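Local coordinates for type IV pilus biogenesis protein PilB (Streptococcus sanguinis, PDB 7B7P) that serves as a minor subunit of type IV pili with a direct role in adhesion, pairing a pilin module with a metal-binding von Willebrand factor A-like module, at residues Gln21-Thr26 with Ser53-Ser58; Phe219-Lys224 with Leu325-Ser330; Ala349-Val354 with Asp385-Gly390. All coordinates share one frame; numbering follows the deposited sequence.

Contact 1 (Gln21-Thr26 with Ser53-Ser58); sequences QYVDRT and SYIGLS
A chi1 of -61° sets Ile55 CG1 opposite the carbonyl carbon and leaves CG2 opposite N, which aims the two branches of the side chain at different partners, CG2 at Val23 and CG1-CD1 at Thr26. The longer branch is extended, chi2 163°, and carries CD1 out to Thr26, where the two side chains end tip to tip with Ile55 CD1 3.6 Å from Thr26 CG2. On the shorter branch, Ile55 CG2 lies 4.0 Å from Val23 CG2, the two side chains passing at a slant. Val23 and Thr26 are three residues apart on helix 9-27, about one turn, so a single isoleucine meets two successive positions on the same helical face. This is the pilin arrangement, in which an N-terminal helix packs against a beta-sheet; strand 53-57 is an inner strand of that sheet, with 64-67 and 148-152 as its neighbours. No hydrogen bond joins the segments, and the contact is purely of methyl groups. Val64 and Phe95 add to the apolar surroundings of Val23, and Tyr151 touches both Thr26 and Ile55. Asp24, whose CB points away from the strand, instead uses OD1 to hydrogen-bond Ser129 and Tyr109.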
loop_
_atom_site.group_PDB
_atom_site.type_symbol
_atom_site.label_atom_id
_atom_site.label_comp_id
_atom_site.label_asym_id
_atom_site.label_seq_id
_atom_site.Cartn_x
_atom_site.Cartn_y
_atom_site.Cartn_z
ATOM N N GLN A 21 31.435 -17.247 3.187
ATOM C CA GLN A 21 30.756 -18.102 4.152
ATOM C C GLN A 21 30.441 -17.334 5.429
ATOM O O GLN A 21 29.370 -17.517 6.017
ATOM C CB GLN A 21 31.595 -19.353 4.439
ATOM C CG GLN A 21 31.757 -20.244 3.200
ATOM C CD GLN A 21 32.248 -21.652 3.492
ATOM O OE1 GLN A 21 33.057 -21.873 4.397
ATOM N NE2 GLN A 21 31.763 -22.616 2.714
ATOM N N TYR A 22 31.345 -16.447 5.858
ATOM C CA TYR A 22 31.036 -15.567 6.983
ATOM C C TYR A 22 29.777 -14.761 6.710
ATOM O O TYR A 22 28.838 -14.773 7.516
ATOM C CB TYR A 22 32.201 -14.624 7.275
ATOM C CG TYR A 22 33.320 -15.249 8.075
ATOM C CD1 TYR A 22 33.059 -16.158 9.090
ATOM C CD2 TYR A 22 34.641 -14.928 7.804
ATOM C CE1 TYR A 22 34.094 -16.730 9.815
ATOM C CE2 TYR A 22 35.672 -15.488 8.519
ATOM C CZ TYR A 22 35.399 -16.384 9.520
ATOM O OH TYR A 22 36.452 -16.925 10.220
ATOM N N VAL A 23 29.741 -14.066 5.567
ATOM C CA VAL A 23 28.556 -13.303 5.175
ATOM C C VAL A 23 27.320 -14.193 5.160
ATOM O O VAL A 23 26.319 -13.895 5.822
ATOM C CB VAL A 23 28.780 -12.627 3.814
ATOM C CG1 VAL A 23 27.483 -12.036 3.308
ATOM C CG2 VAL A 23 29.858 -11.563 3.935
ATOM N N ASP A 24 27.378 -15.319 4.436
ATOM C CA ASP A 24 26.212 -16.203 4.383
ATOM C C ASP A 24 25.797 -16.676 5.773
ATOM O O ASP A 24 24.604 -16.878 6.034
ATOM C CB ASP A 24 26.481 -17.406 3.474
ATOM C CG ASP A 24 25.205 -18.201 3.152
ATOM O OD1 ASP A 24 24.178 -17.569 2.837
ATOM O OD2 ASP A 24 25.214 -19.454 3.210
ATOM N N ARG A 25 26.760 -16.844 6.678
ATOM C CA ARG A 25 26.445 -17.310 8.025
ATOM C C ARG A 25 25.653 -16.257 8.786
ATOM O O ARG A 25 24.590 -16.545 9.350
ATOM C CB ARG A 25 27.740 -17.652 8.769
ATOM C CG ARG A 25 27.649 -18.772 9.786
ATOM C CD ARG A 25 28.988 -19.511 9.873
ATOM N NE ARG A 25 28.842 -20.937 9.587
ATOM C CZ ARG A 25 29.714 -21.664 8.889
ATOM N NH1 ARG A 25 30.812 -21.102 8.390
ATOM N NH2 ARG A 25 29.479 -22.958 8.683
ATOM N N THR A 26 26.159 -15.025 8.811
ATOM C CA THR A 26 25.449 -13.978 9.527
ATOM C C THR A 26 24.147 -13.605 8.814
ATOM O O THR A 26 23.137 -13.338 9.476
ATOM C CB THR A 26 26.394 -12.787 9.741
ATOM O OG1 THR A 26 25.663 -11.641 10.200
ATOM C CG2 THR A 26 27.132 -12.443 8.491
ATOM N N SER A 53 21.855 -3.470 11.527
ATOM C CA SER A 53 23.208 -3.958 11.303
ATOM C C SER A 53 23.480 -4.065 9.805
ATOM O O SER A 53 22.563 -4.243 9.002
ATOM C CB SER A 53 23.397 -5.306 11.986
ATOM O OG SER A 53 22.690 -5.327 13.211
ATOM N N TYR A 54 24.751 -3.929 9.428
ATOM C CA TYR A 54 25.129 -3.815 8.026
ATOM C C TYR A 54 26.301 -4.732 7.696
ATOM O O TYR A 54 27.133 -5.039 8.553
ATOM C CB TYR A 54 25.516 -2.372 7.655
ATOM C CG TYR A 54 24.387 -1.361 7.682
ATOM C CD1 TYR A 54 23.810 -0.956 8.883
ATOM C CD2 TYR A 54 23.920 -0.785 6.510
ATOM C CE1 TYR A 54 22.789 -0.022 8.907
ATOM C CE2 TYR A 54 22.902 0.147 6.527
ATOM C CZ TYR A 54 22.341 0.525 7.730
ATOM O OH TYR A 54 21.324 1.450 7.750
ATOM N N ILE A 55 26.357 -5.162 6.435
ATOM C CA ILE A 55 27.534 -5.798 5.854
ATOM C C ILE A 55 27.842 -5.088 4.543
ATOM O O ILE A 55 26.942 -4.861 3.728
ATOM C CB ILE A 55 27.328 -7.304 5.602
ATOM C CG1 ILE A 55 27.044 -8.046 6.895
ATOM C CG2 ILE A 55 28.551 -7.904 4.928
ATOM C CD1 ILE A 55 26.453 -9.413 6.665
ATOM N N GLY A 56 29.103 -4.753 4.334
ATOM C CA GLY A 56 29.491 -4.099 3.101
ATOM C C GLY A 56 30.977 -3.838 3.107
ATOM O O GLY A 56 31.661 -4.013 4.121
ATOM N N LEU A 57 31.466 -3.408 1.950
ATOM C CA LEU A 57 32.886 -3.162 1.780
ATOM C C LEU A 57 33.322 -1.879 2.483
ATOM O O LEU A 57 32.526 -0.969 2.751
ATOM C CB LEU A 57 33.239 -3.073 0.300
ATOM C CG LEU A 57 33.421 -4.411 -0.410
ATOM C CD1 LEU A 57 34.341 -4.229 -1.607
ATOM C CD2 LEU A 57 33.957 -5.453 0.557
ATOM N N SER A 58 34.623 -1.814 2.760
ATOM C CA SER A 58 35.244 -0.642 3.354
ATOM C C SER A 58 35.163 0.555 2.414
ATOM O O SER A 58 34.763 0.457 1.246
ATOM C CB SER A 58 36.715 -0.915 3.689
ATOM O OG SER A 58 37.464 -1.328 2.556
#

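Contact 2 (Phe219-Lys224 with Leu325-Ser330); sequences FSTSAK and LGYEYS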
loop_
_atom_site.group_PDB
_atom_site.type_symbol
_atom_site.label_atom_id
_atom_site.label_comp_id
_atom_site.label_asym_id
_atom_site.label_seq_id
_atom_site.Cartn_x
_atom_site.Cartn_y
_atom_site.Cartn_z
ATOM N N PHE A 219 -21.183 5.443 1.468
ATOM C CA PHE A 219 -21.612 6.524 0.602
ATOM C C PHE A 219 -22.588 5.963 -0.404
ATOM O O PHE A 219 -22.448 4.826 -0.859
ATOM C CB PHE A 219 -20.435 7.222 -0.124
ATOM C CG PHE A 219 -19.816 6.402 -1.241
ATOM C CD1 PHE A 219 -20.298 6.497 -2.538
ATOM C CD2 PHE A 219 -18.731 5.558 -0.985
ATOM C CE1 PHE A 219 -19.739 5.749 -3.564
ATOM C CE2 PHE A 219 -18.146 4.812 -2.006
ATOM C CZ PHE A 219 -18.650 4.909 -3.297
ATOM N N SER A 220 -23.581 6.769 -0.729
ATOM C CA SER A 220 -24.435 6.493 -1.860
ATOM C C SER A 220 -24.794 7.832 -2.472
ATOM O O SER A 220 -23.943 8.474 -3.099
ATOM C CB SER A 220 -25.674 5.697 -1.443
ATOM O OG SER A 220 -26.404 6.387 -0.444
ATOM N N THR A 221 -26.054 8.246 -2.333
ATOM C CA THR A 221 -26.430 9.593 -2.738
ATOM C C THR A 221 -25.530 10.624 -2.063
ATOM O O THR A 221 -25.136 11.627 -2.671
ATOM C CB THR A 221 -27.902 9.825 -2.411
ATOM O OG1 THR A 221 -28.699 8.937 -3.212
ATOM C CG2 THR A 221 -28.317 11.275 -2.713
ATOM N N SER A 222 -25.154 10.361 -0.823
ATOM C CA SER A 222 -24.177 11.165 -0.125
ATOM C C SER A 222 -23.553 10.264 0.936
ATOM O O SER A 222 -23.967 9.120 1.122
ATOM C CB SER A 222 -24.825 12.437 0.439
ATOM O OG SER A 222 -25.472 12.164 1.657
ATOM N N ALA A 223 -22.538 10.776 1.611
ATOM C CA ALA A 223 -21.709 9.940 2.465
ATOM C C ALA A 223 -22.190 10.003 3.913
ATOM O O ALA A 223 -22.849 10.954 4.335
ATOM C CB ALA A 223 -20.228 10.363 2.369
ATOM N N LYS A 224 -21.831 8.967 4.671
ATOM C CA LYS A 224 -22.172 8.845 6.080
ATOM C C LYS A 224 -21.056 8.079 6.788
ATOM O O LYS A 224 -20.470 7.150 6.220
ATOM C CB LYS A 224 -23.524 8.135 6.265
ATOM C CG LYS A 224 -23.832 7.749 7.710
ATOM C CD LYS A 224 -24.666 6.453 7.842
ATOM C CE LYS A 224 -25.387 6.421 9.211
ATOM N NZ LYS A 224 -26.211 5.202 9.424
ATOM N N LEU A 325 -19.131 18.868 6.926
ATOM C CA LEU A 325 -19.707 17.750 6.196
ATOM C C LEU A 325 -21.223 17.843 6.282
ATOM O O LEU A 325 -21.806 17.684 7.356
ATOM C CB LEU A 325 -19.183 16.428 6.752
ATOM C CG LEU A 325 -17.664 16.407 6.875
ATOM C CD1 LEU A 325 -17.242 15.121 7.550
ATOM C CD2 LEU A 325 -16.979 16.582 5.497
ATOM N N GLY A 326 -21.865 18.110 5.159
ATOM C CA GLY A 326 -23.306 18.229 5.176
ATOM C C GLY A 326 -23.886 17.856 3.838
ATOM O O GLY A 326 -23.217 17.918 2.802
ATOM N N TYR A 327 -25.156 17.475 3.878
ATOM C CA TYR A 327 -25.927 17.121 2.702
ATOM C C TYR A 327 -27.200 17.958 2.657
ATOM O O TYR A 327 -27.818 18.217 3.692
ATOM C CB TYR A 327 -26.282 15.617 2.713
ATOM C CG TYR A 327 -27.256 15.277 1.626
ATOM C CD1 TYR A 327 -26.872 15.349 0.295
ATOM C CD2 TYR A 327 -28.586 14.960 1.916
ATOM C CE1 TYR A 327 -27.770 15.073 -0.729
ATOM C CE2 TYR A 327 -29.488 14.679 0.896
ATOM C CZ TYR A 327 -29.058 14.736 -0.425
ATOM O OH TYR A 327 -29.921 14.479 -1.451
ATOM N N GLU A 328 -27.595 18.368 1.457
ATOM C CA GLU A 328 -28.905 18.953 1.215
ATOM C C GLU A 328 -29.324 18.546 -0.180
ATOM O O GLU A 328 -28.499 18.570 -1.097
ATOM C CB GLU A 328 -28.918 20.495 1.283
ATOM C CG GLU A 328 -28.408 21.136 2.569
ATOM C CD GLU A 328 -28.221 22.647 2.387
ATOM O OE1 GLU A 328 -29.115 23.266 1.776
ATOM O OE2 GLU A 328 -27.177 23.202 2.802
ATOM N N TYR A 329 -30.607 18.216 -0.349
ATOM C CA TYR A 329 -31.076 17.804 -1.667
ATOM C C TYR A 329 -30.871 18.907 -2.711
ATOM O O TYR A 329 -30.608 18.618 -3.888
ATOM C CB TYR A 329 -32.551 17.372 -1.609
ATOM C CG TYR A 329 -33.084 17.072 -2.992
ATOM C CD1 TYR A 329 -32.788 15.865 -3.625
ATOM C CD2 TYR A 329 -33.823 18.026 -3.701
ATOM C CE1 TYR A 329 -33.236 15.602 -4.915
ATOM C CE2 TYR A 329 -34.272 17.771 -4.983
ATOM C CZ TYR A 329 -33.977 16.552 -5.584
ATOM O OH TYR A 329 -34.421 16.286 -6.862
ATOM N N SER A 330 -30.966 20.177 -2.307
ATOM C CA SER A 330 -30.789 21.243 -3.284
ATOM C C SER A 330 -29.356 21.326 -3.807
ATOM O O SER A 330 -29.119 21.947 -4.846
ATOM C CB SER A 330 -31.194 22.590 -2.683
ATOM O OG SER A 330 -30.611 22.743 -1.409
#
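The Tyr327 ring meets Ser222 and Thr221 at a slant, neither squarely over a face nor at an edge, while one of its faces carries the backbone N of Tyr329, 3.7 Å above the plane and displaced toward the rim. The setting is the von Willebrand factor A-like module: residues 220-222 make the turn between antiparallel strands 212-219 and 223-228, and residues 325-330 belong to the loop that leads into strand 332-335 of a separate small antiparallel sheet. The contact thus joins the main sheet of the module to that smaller one. Ser222 sits at the root of the ring, its CB 3.6 Å from Tyr327 CD1 and its OG 3.6 Å from Tyr327 CG. With CG anti to the backbone N (chi1 171°), the tyrosine extends along the turn, and its far end comes to Thr221. Leu332 touches both Thr221 and Tyr327, adding apolar cover from the small sheet. No hydrogen bond crosses between the segments; Thr221 instead pairs its OG1 with Val255 N and its O with Asn257 ND2. The side chain of Thr221 lies about 10 Å from the bound magnesium ion, too far to coordinate it. At the outer end of the ring, Tyr327 OH rests 3.8 Å from the methyl CG2 of Thr221.

Contact 3 (Ala349-Val354 with Asp385-Gly390); sequences AYAGEV and DRIGEG
Close backbone approach dominates where Gly352 faces Arg386: Gly352 CA lies 3.7 Å from Arg386 O, and the CA atoms of Gly352 and Ile387 are 4.6 Å apart. Helices 341-358 and 380-388 can come this near because the glycine has no side chain; Arg386 CG occupies the space beside Gly352 CA, at 3.9 Å. Both helices belong to the layer packed on the central sheet of the von Willebrand factor A-like module, and Leu262 of helix 258-270 also touches Ile387. Apolar contact is modest, with Ala351 CB 4.2 Å from Ile387 CG1. The arginine supplies the charged part. Bent at chi2 (69°) and chi3 (65°), it runs from Gly352 toward the N-terminal part of helix 341-358, bringing NH1 3.8 Å from Ala349 CB, which lies at a slant to the guanidinium plane. NH1 also makes a salt bridge to Glu345 OE2, one turn before Ala349. Among hydrogen bonds, Ser355 OG of helix 341-358 pairs with Ile387 O. Water is a further link, donating to Glu389 OE1 at 2.7 Å and to Glu353 OE2 at 3.2 Å; a hydrogen bond to each probably eases the repulsion between these carboxylates. The glycine-to-backbone approach thus implies a spacing set by small residues, with Arg386 bound through Glu345 and the carboxylates through water.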
loop_
_atom_site.group_PDB
_atom_site.type_symbol
_atom_site.label_atom_id
_atom_site.label_comp_id
_atom_site.label_asym_id
_atom_site.label_seq_id
_atom_site.Cartn_x
_atom_site.Cartn_y
_atom_site.Cartn_z
ATOM N N ALA A 349 -15.013 14.180 -11.585
ATOM C CA ALA A 349 -14.189 15.348 -11.284
ATOM C C ALA A 349 -14.327 15.769 -9.830
ATOM O O ALA A 349 -13.359 16.253 -9.231
ATOM C CB ALA A 349 -14.555 16.524 -12.201
ATOM N N TYR A 350 -15.514 15.599 -9.250
ATOM C CA TYR A 350 -15.706 15.890 -7.830
ATOM C C TYR A 350 -14.712 15.110 -6.987
ATOM O O TYR A 350 -14.079 15.655 -6.079
ATOM C CB TYR A 350 -17.145 15.553 -7.425
ATOM C CG TYR A 350 -17.501 15.850 -5.978
ATOM C CD1 TYR A 350 -16.911 16.900 -5.312
ATOM C CD2 TYR A 350 -18.472 15.104 -5.295
ATOM C CE1 TYR A 350 -17.224 17.200 -4.025
ATOM C CE2 TYR A 350 -18.815 15.405 -4.001
ATOM C CZ TYR A 350 -18.185 16.472 -3.369
ATOM O OH TYR A 350 -18.486 16.806 -2.071
ATOM N N ALA A 351 -14.561 13.819 -7.287
ATOM C CA ALA A 351 -13.638 12.982 -6.537
ATOM C C ALA A 351 -12.197 13.452 -6.722
ATOM O O ALA A 351 -11.384 13.386 -5.794
ATOM C CB ALA A 351 -13.813 11.527 -6.974
ATOM N N GLY A 352 -11.858 13.936 -7.911
ATOM C CA GLY A 352 -10.532 14.486 -8.102
ATOM C C GLY A 352 -10.326 15.779 -7.329
ATOM O O GLY A 352 -9.265 15.996 -6.736
ATOM N N GLU A 353 -11.336 16.656 -7.311
ATOM C CA GLU A 353 -11.190 17.882 -6.521
ATOM C C GLU A 353 -11.052 17.555 -5.042
ATOM O O GLU A 353 -10.223 18.149 -4.350
ATOM C CB GLU A 353 -12.366 18.837 -6.738
ATOM C CG GLU A 353 -12.410 19.447 -8.100
ATOM C CD GLU A 353 -11.062 20.042 -8.524
ATOM O OE1 GLU A 353 -10.572 20.961 -7.840
ATOM O OE2 GLU A 353 -10.485 19.579 -9.533
ATOM N N VAL A 354 -11.824 16.576 -4.550
ATOM C CA VAL A 354 -11.708 16.183 -3.148
ATOM C C VAL A 354 -10.304 15.672 -2.852
ATOM O O VAL A 354 -9.694 16.030 -1.837
ATOM C CB VAL A 354 -12.777 15.133 -2.794
ATOM C CG1 VAL A 354 -12.417 14.452 -1.488
ATOM C CG2 VAL A 354 -14.165 15.775 -2.719
ATOM N N ASP A 385 -7.774 7.162 -11.620
ATOM C CA ASP A 385 -6.820 8.072 -12.243
ATOM C C ASP A 385 -7.106 9.520 -11.859
ATOM O O ASP A 385 -6.175 10.293 -11.613
ATOM C CB ASP A 385 -6.861 7.917 -13.763
ATOM C CG ASP A 385 -6.360 6.561 -14.240
ATOM O OD1 ASP A 385 -5.765 5.795 -13.434
ATOM O OD2 ASP A 385 -6.540 6.271 -15.450
ATOM N N ARG A 386 -8.387 9.911 -11.821
ATOM C CA ARG A 386 -8.722 11.261 -11.378
ATOM C C ARG A 386 -8.344 11.470 -9.914
ATOM O O ARG A 386 -7.769 12.503 -9.556
ATOM C CB ARG A 386 -10.209 11.556 -11.596
ATOM C CG ARG A 386 -10.502 13.029 -11.756
ATOM C CD ARG A 386 -9.928 13.548 -13.063
ATOM N NE ARG A 386 -10.627 12.902 -14.169
ATOM C CZ ARG A 386 -11.666 13.446 -14.790
ATOM N NH1 ARG A 386 -12.088 14.661 -14.426
ATOM N NH2 ARG A 386 -12.273 12.782 -15.765
ATOM N N ILE A 387 -8.647 10.495 -9.051
ATOM C CA ILE A 387 -8.213 10.587 -7.656
ATOM C C ILE A 387 -6.691 10.751 -7.582
ATOM O O ILE A 387 -6.173 11.437 -6.690
ATOM C CB ILE A 387 -8.709 9.351 -6.862
ATOM C CG1 ILE A 387 -10.249 9.333 -6.744
ATOM C CG2 ILE A 387 -8.061 9.271 -5.459
ATOM C CD1 ILE A 387 -10.781 8.072 -6.010
ATOM N N GLY A 388 -5.959 10.170 -8.541
ATOM C CA GLY A 388 -4.507 10.281 -8.627
ATOM C C GLY A 388 -3.986 11.690 -8.879
ATOM O O GLY A 388 -2.830 11.971 -8.559
ATOM N N GLU A 389 -4.813 12.588 -9.420
ATOM C CA GLU A 389 -4.428 13.996 -9.499
ATOM C C GLU A 389 -4.096 14.598 -8.139
ATOM O O GLU A 389 -3.400 15.619 -8.087
ATOM C CB GLU A 389 -5.541 14.829 -10.124
ATOM C CG GLU A 389 -5.804 14.498 -11.583
ATOM C CD GLU A 389 -6.854 15.413 -12.159
ATOM O OE1 GLU A 389 -7.607 16.021 -11.348
ATOM O OE2 GLU A 389 -6.924 15.530 -13.405
ATOM N N GLY A 390 -4.588 14.008 -7.046
ATOM C CA GLY A 390 -4.204 14.508 -5.743
ATOM C C GLY A 390 -2.788 14.168 -5.293
ATOM O O GLY A 390 -2.431 14.488 -4.155
HETATM O O HOH W 1 -10.136 16.687 -10.919
#

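Contacts 1 and 3 are buried and contact 2 lies at the surface, and none of the three has a direct hydrogen bond between its segments. Contact 1 belongs to the pilin module, about 47 Å from contact 3 and 59 Å from contact 2, centre to centre. The other two share the von Willebrand factor A-like module, with centres about 18 Å apart and no touch; helix 258-270 borders both. Chemistry follows place: methyl groups of beta-branched side chains join helix to strand in contact 1, an aromatic ring bridges a turn and a loop in contact 2, and small residues bring two helices together in contact 3, with arginine and water at its polar side.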